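Local atomic coordinates of kinesin-like protein Nod (Drosophila melanogaster, PDB entry 3DC4), a protein that hydrolyses ATP and binds microtubules as a nonmotile kinesin required for segregating non-exchange chromosomes in meiosis, represented here by its catalytic motor domain. Residues 74-77 against 78-82; 119-122 against 123-126; 190-193 against 194-197; 87-90 against 91-94; 314-317 against 318-321. All blocks are in the same frame, centred on the assembly; numbering follows the deposited sequence.

Contact 1 (74-77 against 78-82)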
loop_
_atom_site.group_PDB
_atom_site.type_symbol
_atom_site.label_atom_id
_atom_site.label_comp_id
_atom_site.label_asym_id
_atom_site.label_seq_id
_atom_site.Cartn_x
_atom_site.Cartn_y
_atom_site.Cartn_z
ATOM N N SER A 74 -15.351 8.129 -4.912
ATOM C CA SER A 74 -15.619 6.708 -5.089
ATOM C C SER A 74 -14.328 5.909 -5.218
ATOM O O SER A 74 -13.252 6.477 -5.406
ATOM C CB SER A 74 -16.463 6.476 -6.340
ATOM O OG SER A 74 -15.699 6.712 -7.511
ATOM N N GLN A 75 -14.450 4.590 -5.126
ATOM C CA GLN A 75 -13.314 3.684 -5.253
ATOM C C GLN A 75 -12.702 3.839 -6.641
ATOM O O GLN A 75 -11.484 3.916 -6.787
ATOM C CB GLN A 75 -13.771 2.231 -5.069
ATOM C CG GLN A 75 -14.223 1.844 -3.662
ATOM C CD GLN A 75 -13.057 1.688 -2.695
ATOM O OE1 GLN A 75 -12.217 2.573 -2.573
ATOM N NE2 GLN A 75 -13.012 0.565 -1.996
ATOM N N ASP A 76 -13.557 3.884 -7.659
ATOM C CA ASP A 76 -13.102 4.026 -9.037
ATOM C C ASP A 76 -12.232 5.263 -9.219
ATOM O O ASP A 76 -11.130 5.183 -9.769
ATOM C CB ASP A 76 -14.300 4.087 -9.992
ATOM C CG ASP A 76 -13.897 4.448 -11.411
ATOM O OD1 ASP A 76 -14.059 5.622 -11.802
ATOM O OD2 ASP A 76 -13.406 3.561 -12.135
ATOM N N GLU A 77 -12.722 6.408 -8.756
ATOM C CA GLU A 77 -11.961 7.644 -8.879
ATOM C C GLU A 77 -10.635 7.577 -8.143
ATOM O O GLU A 77 -9.593 7.943 -8.681
ATOM C CB GLU A 77 -12.763 8.830 -8.339
ATOM C CG GLU A 77 -13.491 9.616 -9.409
ATOM C CD GLU A 77 -12.556 10.074 -10.518
ATOM O OE1 GLU A 77 -11.586 10.812 -10.227
ATOM O OE2 GLU A 77 -12.792 9.690 -11.685
ATOM N N MET A 78 -10.681 7.121 -6.898
ATOM C CA MET A 78 -9.480 7.014 -6.091
ATOM C C MET A 78 -8.448 6.115 -6.765
ATOM O O MET A 78 -7.267 6.456 -6.834
ATOM C CB MET A 78 -9.840 6.484 -4.701
ATOM C CG MET A 78 -8.660 6.377 -3.746
ATOM S SD MET A 78 -7.895 4.735 -3.754
ATOM C CE MET A 78 -6.388 5.013 -4.654
ATOM N N TYR A 79 -8.900 4.975 -7.277
ATOM C CA TYR A 79 -8.009 4.032 -7.952
ATOM C C TYR A 79 -7.439 4.650 -9.232
ATOM O O TYR A 79 -6.240 4.594 -9.482
ATOM C CB TYR A 79 -8.766 2.737 -8.291
ATOM C CG TYR A 79 -8.024 1.850 -9.268
ATOM C CD1 TYR A 79 -6.915 1.105 -8.865
ATOM C CD2 TYR A 79 -8.377 1.823 -10.617
ATOM C CE1 TYR A 79 -6.173 0.365 -9.781
ATOM C CE2 TYR A 79 -7.636 1.083 -11.542
ATOM C CZ TYR A 79 -6.533 0.362 -11.114
ATOM O OH TYR A 79 -5.769 -0.327 -12.020
ATOM N N GLN A 80 -8.310 5.243 -10.041
ATOM C CA GLN A 80 -7.873 5.852 -11.286
ATOM C C GLN A 80 -6.840 6.955 -11.060
ATOM O O GLN A 80 -5.865 7.047 -11.787
ATOM C CB GLN A 80 -9.078 6.413 -12.048
ATOM C CG GLN A 80 -10.069 5.343 -12.465
ATOM C CD GLN A 80 -9.620 4.550 -13.669
ATOM O OE1 GLN A 80 -9.857 3.343 -13.758
ATOM N NE2 GLN A 80 -8.998 5.230 -14.625
ATOM N N ALA A 81 -7.044 7.782 -10.042
ATOM C CA ALA A 81 -6.120 8.874 -9.769
ATOM C C ALA A 81 -4.827 8.454 -9.101
ATOM O O ALA A 81 -3.756 8.950 -9.437
ATOM C CB ALA A 81 -6.800 9.933 -8.904
ATOM N N LEU A 82 -4.925 7.523 -8.164
ATOM C CA LEU A 82 -3.766 7.124 -7.395
ATOM C C LEU A 82 -3.009 5.871 -7.785
ATOM O O LEU A 82 -1.779 5.832 -7.681
ATOM C CB LEU A 82 -4.184 7.006 -5.932
ATOM C CG LEU A 82 -3.061 6.832 -4.916
ATOM C CD1 LEU A 82 -2.245 8.122 -4.854
ATOM C CD2 LEU A 82 -3.662 6.505 -3.563
HETATM O O HOH W 1 -11.663 1.899 -11.711
#
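The amide of Q80 donates to the carbonyl oxygen of D76, with N and O 2.8 Å apart, and the side chain of Q80 folds over the same oxygen: its CG lies only 2.9 Å from D76 O. Q80 starts beside its own backbone N (chi1 -63°) and bends again at chi2, which carries its amide back along the helix toward the carboxylate of D76. The carboxylate and amide planes are inclined by 26°, and the groups do not bond directly, D76 OD2 lying 3.9 Å from Q80 OE1. A water between them donates to Q80 OE1 at 3.1 Å; its approach to D76 OD2 is too short to be taken literally. At the start of helix 75-82, S74 is the N-cap, and its OG accepts from E77 N at 3.2 Å in an almost straight bond. M78, Y79 and A81 continue the helical bonding through S74 O, Q75 O and E77 O. Q75 turns away from this turn toward the nucleotide pocket, where its amide binds R29 and the carbonyl of Y110, while Y79 OH bonds D134. The serine cap thus serves E77 N and main-chain bonds the amides of 78-81, whereas the solvent bridge from Q80 remains doubtful on its D76 side.

Contact 2 (119-122 against 123-126)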
loop_
_atom_site.group_PDB
_atom_site.type_symbol
_atom_site.label_atom_id
_atom_site.label_comp_id
_atom_site.label_asym_id
_atom_site.label_seq_id
_atom_site.Cartn_x
_atom_site.Cartn_y
_atom_site.Cartn_z
ATOM N N GLU A 119 -17.593 -11.375 -2.287
ATOM C CA GLU A 119 -18.528 -10.848 -1.298
ATOM C C GLU A 119 -18.451 -9.327 -1.170
ATOM O O GLU A 119 -18.489 -8.790 -0.064
ATOM C CB GLU A 119 -18.260 -11.498 0.062
ATOM C CG GLU A 119 -16.798 -11.483 0.478
ATOM C CD GLU A 119 -16.564 -12.138 1.827
ATOM O OE1 GLU A 119 -16.998 -11.569 2.851
ATOM O OE2 GLU A 119 -15.946 -13.227 1.860
ATOM N N ILE A 120 -18.349 -8.640 -2.304
ATOM C CA ILE A 120 -18.259 -7.180 -2.318
ATOM C C ILE A 120 -19.011 -6.598 -3.512
ATOM O O ILE A 120 -18.846 -7.062 -4.636
ATOM C CB ILE A 120 -16.778 -6.705 -2.412
ATOM C CG1 ILE A 120 -16.003 -7.138 -1.169
ATOM C CG2 ILE A 120 -16.719 -5.195 -2.567
ATOM C CD1 ILE A 120 -16.530 -6.540 0.118
ATOM N N LEU A 121 -19.832 -5.581 -3.274
ATOM C CA LEU A 121 -20.564 -4.957 -4.369
ATOM C C LEU A 121 -19.585 -4.260 -5.309
ATOM O O LEU A 121 -18.589 -3.691 -4.869
ATOM C CB LEU A 121 -21.584 -3.952 -3.833
ATOM C CG LEU A 121 -23.007 -4.488 -3.629
ATOM C CD1 LEU A 121 -22.979 -5.872 -3.012
ATOM C CD2 LEU A 121 -23.781 -3.517 -2.758
ATOM N N PRO A 122 -19.861 -4.301 -6.621
ATOM C CA PRO A 122 -19.045 -3.698 -7.679
ATOM C C PRO A 122 -18.433 -2.327 -7.388
ATOM O O PRO A 122 -17.221 -2.153 -7.502
ATOM C CB PRO A 122 -20.005 -3.664 -8.861
ATOM C CG PRO A 122 -20.754 -4.943 -8.680
ATOM C CD PRO A 122 -21.068 -4.927 -7.197
ATOM N N GLU A 123 -19.264 -1.359 -7.012
ATOM C CA GLU A 123 -18.777 -0.008 -6.744
ATOM C C GLU A 123 -17.900 0.097 -5.495
ATOM O O GLU A 123 -17.220 1.100 -5.294
ATOM C CB GLU A 123 -19.947 0.973 -6.602
ATOM C CG GLU A 123 -20.775 0.773 -5.342
ATOM C CD GLU A 123 -21.764 1.905 -5.099
ATOM O OE1 GLU A 123 -22.878 1.623 -4.617
ATOM O OE2 GLU A 123 -21.424 3.075 -5.379
ATOM N N HIS A 124 -17.923 -0.936 -4.660
ATOM C CA HIS A 124 -17.147 -0.944 -3.425
ATOM C C HIS A 124 -15.828 -1.703 -3.544
ATOM O O HIS A 124 -15.046 -1.745 -2.598
ATOM C CB HIS A 124 -17.994 -1.528 -2.295
ATOM C CG HIS A 124 -19.196 -0.700 -1.960
ATOM N ND1 HIS A 124 -19.100 0.557 -1.405
ATOM C CD2 HIS A 124 -20.520 -0.944 -2.114
ATOM C CE1 HIS A 124 -20.314 1.053 -1.229
ATOM N NE2 HIS A 124 -21.192 0.162 -1.651
ATOM N N LEU A 125 -15.592 -2.308 -4.704
ATOM C CA LEU A 125 -14.356 -3.044 -4.940
ATOM C C LEU A 125 -13.175 -2.100 -4.754
ATOM O O LEU A 125 -13.198 -0.965 -5.240
ATOM C CB LEU A 125 -14.349 -3.619 -6.356
ATOM C CG LEU A 125 -15.334 -4.771 -6.580
ATOM C CD1 LEU A 125 -15.408 -5.095 -8.065
ATOM C CD2 LEU A 125 -14.880 -5.990 -5.777
ATOM N N GLY A 126 -12.147 -2.592 -4.069
ATOM C CA GLY A 126 -10.971 -1.793 -3.786
ATOM C C GLY A 126 -9.822 -1.828 -4.779
ATOM O O GLY A 126 -9.951 -2.308 -5.913
#
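L121 and H124 close a 3-10 turn in the kinesin motor domain, on the connection between helices 108-112 and 127-141. H124 N donates to L121 O at 2.8 Å, and L125 N follows with a bond to P122 O. In both cases the donor stands well above the carbonyl plane, in keeping with the tight winding of a 3-10 turn. The imidazole of H124 is clasped by its neighbours: L121 CB meets CD2 at the ring edge, in plane, 3.6 Å away, while E123 CG lies 3.6 Å above one face of the H124 ring, toward the rim. E123 reaches that place because its CG occupies the crowded position between backbone N and carbonyl carbon (chi1 70°), with the rest of the chain extended. H124 ND1, away from the CD2 edge, is hydrogen-bonded to Y110 OH. I120 CG2, the branch anti to its backbone N, touches H124 CB at 3.9 Å. L125 holds CG beside its own N (chi1 -70°) and spreads its two methyls apart: CD1 rests 3.5 Å from P122 O, and CD2 packs against I120 CG2 at 3.8 Å.

Contact 3 (190-193 against 194-197)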
loop_
_atom_site.group_PDB
_atom_site.type_symbol
_atom_site.label_atom_id
_atom_site.label_comp_id
_atom_site.label_asym_id
_atom_site.label_seq_id
_atom_site.Cartn_x
_atom_site.Cartn_y
_atom_site.Cartn_z
ATOM N N HIS A 190 -4.988 -15.962 -12.753
ATOM C CA HIS A 190 -5.446 -15.961 -14.138
ATOM C C HIS A 190 -6.760 -15.201 -14.270
ATOM O O HIS A 190 -7.175 -14.858 -15.376
ATOM C CB HIS A 190 -5.627 -17.402 -14.630
ATOM C CG HIS A 190 -4.351 -18.183 -14.689
ATOM N ND1 HIS A 190 -3.387 -17.965 -15.649
ATOM C CD2 HIS A 190 -3.872 -19.167 -13.893
ATOM C CE1 HIS A 190 -2.369 -18.781 -15.442
ATOM N NE2 HIS A 190 -2.637 -19.521 -14.381
ATOM N N SER A 191 -7.406 -14.941 -13.136
ATOM C CA SER A 191 -8.679 -14.228 -13.123
ATOM C C SER A 191 -9.008 -13.735 -11.716
ATOM O O SER A 191 -8.334 -14.088 -10.751
ATOM C CB SER A 191 -9.800 -15.152 -13.588
ATOM O OG SER A 191 -10.032 -16.159 -12.618
ATOM N N GLN A 192 -10.063 -12.934 -11.606
ATOM C CA GLN A 192 -10.489 -12.398 -10.320
ATOM C C GLN A 192 -10.809 -13.513 -9.337
ATOM O O GLN A 192 -10.601 -13.370 -8.130
ATOM C CB GLN A 192 -11.723 -11.509 -10.499
ATOM C CG GLN A 192 -11.455 -10.175 -11.191
ATOM C CD GLN A 192 -10.534 -9.273 -10.383
ATOM O OE1 GLN A 192 -10.708 -9.105 -9.177
ATOM N NE2 GLN A 192 -9.556 -8.679 -11.050
ATOM N N ALA A 193 -11.321 -14.622 -9.858
ATOM C CA ALA A 193 -11.669 -15.760 -9.019
ATOM C C ALA A 193 -10.447 -16.220 -8.231
ATOM O O ALA A 193 -10.546 -16.527 -7.044
ATOM C CB ALA A 193 -12.197 -16.904 -9.881
ATOM N N ASP A 194 -9.294 -16.265 -8.891
ATOM C CA ASP A 194 -8.070 -16.693 -8.228
ATOM C C ASP A 194 -7.693 -15.725 -7.113
ATOM O O ASP A 194 -7.235 -16.139 -6.047
ATOM C CB ASP A 194 -6.926 -16.805 -9.240
ATOM C CG ASP A 194 -7.150 -17.917 -10.247
ATOM O OD1 ASP A 194 -7.583 -19.008 -9.826
ATOM O OD2 ASP A 194 -6.886 -17.711 -11.447
ATOM N N LEU A 195 -7.893 -14.435 -7.357
ATOM C CA LEU A 195 -7.586 -13.426 -6.350
ATOM C C LEU A 195 -8.488 -13.684 -5.156
ATOM O O LEU A 195 -8.058 -13.628 -4.011
ATOM C CB LEU A 195 -7.847 -12.024 -6.901
ATOM C CG LEU A 195 -7.744 -10.857 -5.908
ATOM C CD1 LEU A 195 -6.336 -10.799 -5.306
ATOM C CD2 LEU A 195 -8.057 -9.557 -6.648
ATOM N N HIS A 196 -9.749 -13.977 -5.437
ATOM C CA HIS A 196 -10.700 -14.252 -4.375
ATOM C C HIS A 196 -10.217 -15.433 -3.532
ATOM O O HIS A 196 -10.311 -15.407 -2.306
ATOM C CB HIS A 196 -12.076 -14.542 -4.972
ATOM C CG HIS A 196 -13.139 -14.766 -3.946
ATOM N ND1 HIS A 196 -13.164 -15.880 -3.134
ATOM C CD2 HIS A 196 -14.201 -14.011 -3.579
ATOM C CE1 HIS A 196 -14.196 -15.802 -2.313
ATOM N NE2 HIS A 196 -14.842 -14.676 -2.561
ATOM N N HIS A 197 -9.681 -16.459 -4.189
ATOM C CA HIS A 197 -9.184 -17.633 -3.477
ATOM C C HIS A 197 -8.039 -17.292 -2.526
ATOM O O HIS A 197 -8.086 -17.649 -1.347
ATOM C CB HIS A 197 -8.717 -18.698 -4.474
ATOM C CG HIS A 197 -8.018 -19.862 -3.838
ATOM N ND1 HIS A 197 -8.647 -20.715 -2.958
ATOM C CD2 HIS A 197 -6.745 -20.311 -3.953
ATOM C CE1 HIS A 197 -7.791 -21.641 -2.558
ATOM N NE2 HIS A 197 -6.631 -21.418 -3.147
#
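With CG beside its own backbone N (chi1 -67°) and the carboxylate twisted by a chi2 of -43°, D194 swings OD2 back over the start of helix 192-204 to the main chain of H190 and S191. H190 N donates to OD2 at 2.9 Å, meeting it on the anti side and 21° out of the carboxylate plane. S191 N adds a weak, strongly bent bond to D194 OD2 at 3.3 Å, which leaves this single oxygen holding two successive amides. H190 CB also touches D194 OD2, at 3.4 Å, while the imidazole is turned steeply against the carboxylate plane. S191 OG does not complete an exchange with D194, lying 3.8 Å from its N. Beyond the first turn the main-chain bonds become regular: H196 N reaches Q192 O at 2.9 Å, in the carbonyl plane, and H197 N binds A193 O. Q192 and L195 run side by side, with OE1 of Q192 3.7 Å from CD2 of L195. Both lean on helix 127-141, L195 on P129 and L132, and Q192 NE2 makes a weak bond to P129 O. An aspartate at the third helical position accepting, weakly, from the N-cap amide forms one half of a capping box. It opens the helix that, by comparison with other kinesins, leads toward switch I.

Contact 4 (87-90 against 91-94)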
loop_
_atom_site.group_PDB
_atom_site.type_symbol
_atom_site.label_atom_id
_atom_site.label_comp_id
_atom_site.label_asym_id
_atom_site.label_seq_id
_atom_site.Cartn_x
_atom_site.Cartn_y
_atom_site.Cartn_z
ATOM N N VAL A 87 0.207 1.068 -12.734
ATOM C CA VAL A 87 0.089 -0.157 -13.508
ATOM C C VAL A 87 1.082 -0.195 -14.661
ATOM O O VAL A 87 1.742 -1.208 -14.878
ATOM C CB VAL A 87 -1.346 -0.351 -14.031
ATOM C CG1 VAL A 87 -1.423 -1.598 -14.909
ATOM C CG2 VAL A 87 -2.296 -0.500 -12.855
ATOM N N ASP A 88 1.200 0.899 -15.405
ATOM C CA ASP A 88 2.156 0.912 -16.505
ATOM C C ASP A 88 3.581 0.735 -15.996
ATOM O O ASP A 88 4.381 0.027 -16.610
ATOM C CB ASP A 88 2.063 2.208 -17.310
ATOM C CG ASP A 88 0.988 2.150 -18.370
ATOM O OD1 ASP A 88 0.694 1.030 -18.851
ATOM O OD2 ASP A 88 0.448 3.217 -18.728
ATOM N N LYS A 89 3.892 1.365 -14.869
ATOM C CA LYS A 89 5.227 1.263 -14.302
ATOM C C LYS A 89 5.525 -0.195 -13.949
ATOM O O LYS A 89 6.602 -0.710 -14.255
ATOM C CB LYS A 89 5.347 2.155 -13.059
ATOM C CG LYS A 89 4.930 3.619 -13.278
ATOM C CD LYS A 89 5.699 4.291 -14.417
ATOM C CE LYS A 89 5.275 5.745 -14.596
ATOM N NZ LYS A 89 6.013 6.403 -15.713
ATOM N N LEU A 90 4.566 -0.854 -13.310
ATOM C CA LEU A 90 4.720 -2.250 -12.938
ATOM C C LEU A 90 5.039 -3.080 -14.181
ATOM O O LEU A 90 5.975 -3.873 -14.183
ATOM C CB LEU A 90 3.429 -2.768 -12.306
ATOM C CG LEU A 90 3.440 -4.241 -11.876
ATOM C CD1 LEU A 90 4.357 -4.444 -10.681
ATOM C CD2 LEU A 90 2.015 -4.667 -11.532
ATOM N N LEU A 91 4.254 -2.886 -15.236
ATOM C CA LEU A 91 4.449 -3.622 -16.477
ATOM C C LEU A 91 5.790 -3.299 -17.133
ATOM O O LEU A 91 6.355 -4.128 -17.841
ATOM C CB LEU A 91 3.299 -3.336 -17.448
ATOM C CG LEU A 91 2.011 -4.149 -17.259
ATOM C CD1 LEU A 91 1.545 -4.098 -15.821
ATOM C CD2 LEU A 91 0.942 -3.604 -18.191
ATOM N N GLU A 92 6.303 -2.098 -16.887
ATOM C CA GLU A 92 7.586 -1.696 -17.451
ATOM C C GLU A 92 8.731 -2.295 -16.645
ATOM O O GLU A 92 9.893 -2.194 -17.032
ATOM C CB GLU A 92 7.706 -0.170 -17.483
ATOM C CG GLU A 92 6.738 0.499 -18.448
ATOM C CD GLU A 92 6.811 2.014 -18.405
ATOM O OE1 GLU A 92 5.976 2.665 -19.065
ATOM O OE2 GLU A 92 7.695 2.556 -17.707
ATOM N N GLY A 93 8.397 -2.919 -15.518
ATOM C CA GLY A 93 9.418 -3.545 -14.696
ATOM C C GLY A 93 9.785 -2.846 -13.402
ATOM O O GLY A 93 10.666 -3.315 -12.682
ATOM N N PHE A 94 9.125 -1.738 -13.083
ATOM C CA PHE A 94 9.446 -1.037 -11.843
ATOM C C PHE A 94 8.663 -1.609 -10.659
ATOM O O PHE A 94 7.515 -2.024 -10.810
ATOM C CB PHE A 94 9.161 0.469 -11.987
ATOM C CG PHE A 94 9.945 1.136 -13.087
ATOM C CD1 PHE A 94 9.457 1.166 -14.390
ATOM C CD2 PHE A 94 11.179 1.723 -12.822
ATOM C CE1 PHE A 94 10.186 1.771 -15.415
ATOM C CE2 PHE A 94 11.917 2.332 -13.839
ATOM C CZ PHE A 94 11.418 2.354 -15.139
HETATM O O HOH W 2 4.999 4.869 -18.137
#
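V87 and L91 pack side by side on the face of helix 84-92 turned to helix 127-141, and the fit there is close. L91 CD1 lies 4.0 Å from V87 CG1 and only 3.0 Å from V87 O, the carbonyl that also accepts from L91 N. Across this face V87 and L91 both touch R138, and L90 touches I135. R138 also forms a salt bridge with D88. The helix ends in a Schellman motif. G93 adopts a positive phi of 106°, which turns the chain so that F94 N donates to K89 O at 3.0 Å and G93 N to L90 O at 2.9 Å; L90 O takes a second bond from S235 OG. The aromatic ring of F94 then presents its edge to K89 O, with CD1 3.4 Å away. F94 O is buried without a conventional partner, but L90 CA approaches it at 3.5 Å in a nearly straight CA-H...O contact. Looseness is confined to the charged ends on the solvent side. E92 CG still lies against D88 O, but beyond it the extended chain leaves E92 OE2 4.6 Å from K89 NZ, short of direct contact. A water spans the gap instead, accepting from K89 NZ and donating to E92 OE1 at 2.6 Å.

Contact 5 (314-317 against 318-321)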
loop_
_atom_site.group_PDB
_atom_site.type_symbol
_atom_site.label_atom_id
_atom_site.label_comp_id
_atom_site.label_asym_id
_atom_site.label_seq_id
_atom_site.Cartn_x
_atom_site.Cartn_y
_atom_site.Cartn_z
ATOM N N PRO A 314 -13.285 11.672 10.172
ATOM C CA PRO A 314 -13.789 13.048 10.118
ATOM C C PRO A 314 -14.379 13.432 11.473
ATOM O O PRO A 314 -14.865 14.548 11.661
ATOM C CB PRO A 314 -14.863 12.965 9.047
ATOM C CG PRO A 314 -15.448 11.610 9.312
ATOM C CD PRO A 314 -14.208 10.758 9.474
ATOM N N HIS A 315 -14.333 12.489 12.408
ATOM C CA HIS A 315 -14.895 12.677 13.747
ATOM C C HIS A 315 -14.000 13.434 14.718
ATOM O O HIS A 315 -12.804 13.165 14.823
ATOM C CB HIS A 315 -15.242 11.319 14.360
ATOM C CG HIS A 315 -16.011 10.418 13.447
ATOM N ND1 HIS A 315 -17.192 10.796 12.841
ATOM C CD2 HIS A 315 -15.771 9.150 13.041
ATOM C CE1 HIS A 315 -17.643 9.799 12.103
ATOM N NE2 HIS A 315 -16.799 8.788 12.206
ATOM N N GLN A 316 -14.605 14.362 15.452
ATOM C CA GLN A 316 -13.892 15.178 16.426
ATOM C C GLN A 316 -13.169 14.331 17.473
ATOM O O GLN A 316 -12.055 14.657 17.880
ATOM C CB GLN A 316 -14.879 16.136 17.112
ATOM C CG GLN A 316 -14.248 17.103 18.101
ATOM C CD GLN A 316 -13.271 18.061 17.444
ATOM O OE1 GLN A 316 -13.583 18.686 16.428
ATOM N NE2 GLN A 316 -12.082 18.188 18.027
ATOM N N CYS A 317 -13.799 13.235 17.895
ATOM C CA CYS A 317 -13.221 12.352 18.907
ATOM C C CYS A 317 -11.917 11.695 18.458
ATOM O O CYS A 317 -11.138 11.217 19.284
ATOM C CB CYS A 317 -14.228 11.258 19.310
ATOM S SG CYS A 317 -14.709 10.115 17.964
ATOM N N ASP A 318 -11.677 11.677 17.153
ATOM C CA ASP A 318 -10.461 11.071 16.625
ATOM C C ASP A 318 -9.451 12.115 16.171
ATOM O O ASP A 318 -8.484 11.772 15.494
ATOM C CB ASP A 318 -10.794 10.168 15.435
ATOM C CG ASP A 318 -11.801 9.097 15.782
ATOM O OD1 ASP A 318 -11.614 8.428 16.819
ATOM O OD2 ASP A 318 -12.768 8.916 15.014
ATOM N N LEU A 319 -9.660 13.371 16.560
ATOM C CA LEU A 319 -8.776 14.465 16.158
ATOM C C LEU A 319 -7.298 14.177 16.355
ATOM O O LEU A 319 -6.487 14.406 15.462
ATOM C CB LEU A 319 -9.130 15.746 16.926
ATOM C CG LEU A 319 -8.230 16.924 16.549
ATOM C CD1 LEU A 319 -8.385 17.213 15.056
ATOM C CD2 LEU A 319 -8.597 18.166 17.368
ATOM N N SER A 320 -6.955 13.671 17.533
ATOM C CA SER A 320 -5.570 13.378 17.867
ATOM C C SER A 320 -4.943 12.333 16.941
ATOM O O SER A 320 -3.806 12.485 16.499
ATOM C CB SER A 320 -5.495 12.903 19.316
ATOM O OG SER A 320 -4.158 12.821 19.755
ATOM N N GLU A 321 -5.687 11.274 16.658
ATOM C CA GLU A 321 -5.191 10.223 15.779
ATOM C C GLU A 321 -5.080 10.765 14.359
ATOM O O GLU A 321 -4.129 10.480 13.633
ATOM C CB GLU A 321 -6.135 9.018 15.812
ATOM C CG GLU A 321 -6.191 8.317 17.168
ATOM C CD GLU A 321 -4.808 7.949 17.692
ATOM O OE1 GLU A 321 -3.881 7.777 16.870
ATOM O OE2 GLU A 321 -4.644 7.822 18.927
HETATM O O HOH W 3 -8.617 13.227 19.880
HETATM O O HOH W 4 -7.732 10.759 19.028
#
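The imidazole of H315 meets the carboxylate of D318 at its edge: OD2 of D318 lies in the ring plane, 3.6 Å from H315 CD2. P314 CG sits over one face of the ring, toward the rim, and Y33 makes an edge-to-face contact with the same imidazole. The H315 and D318 side chains lie side by side, pointing the same way, with ring and carboxylate planes 63° apart. D318 CG stands beside its backbone N (chi1 -57°), which directs OD2 back to H315 CB and to S313 OG, its hydrogen-bonding partner. S313 OG is bonded to H315 N as well, tying together the two residues that flank the bend. A 3-10 turn leads here from strand 305-312 into helix 319-335, the C-terminal helix of the motor domain. D318 N bonds H315 O and L319 N bonds Q316 O, both at 3.0 Å and with the donor far above the carbonyl plane. Although D318 occupies the N-cap, its side chain makes no capping bond. Water serves the next two amides: one molecule accepts from S320 N at 2.9 Å and donates to C317 O, and a second accepts from E321 N. Q316 and L319 lie alongside each other, Q316 NE2 3.5 Å from L319 CD2.

In the fold
Contacts 1 and 2 join directly beside the nucleotide: Q75 NE2 of contact 1 probably donates to H124 O of contact 2 at 3.1 Å. The Q75 side chain stands about 6 Å from the bound ADP, and that of H124 about 5 Å. Contact 5 approaches the pocket separately, its D318 side chain about 3 Å from that of Q103, although its nearest atoms remain about 15 Å from contact 1. Contact 4 meets contact 1 where V87 CG2 packs 3.6 Å from Y79 OH. Contact 3 lies away from the nucleotide, about 4 Å from contact 2 at the nearest atoms, and contacts 1, 3 and 4 all lean on helix 127-141.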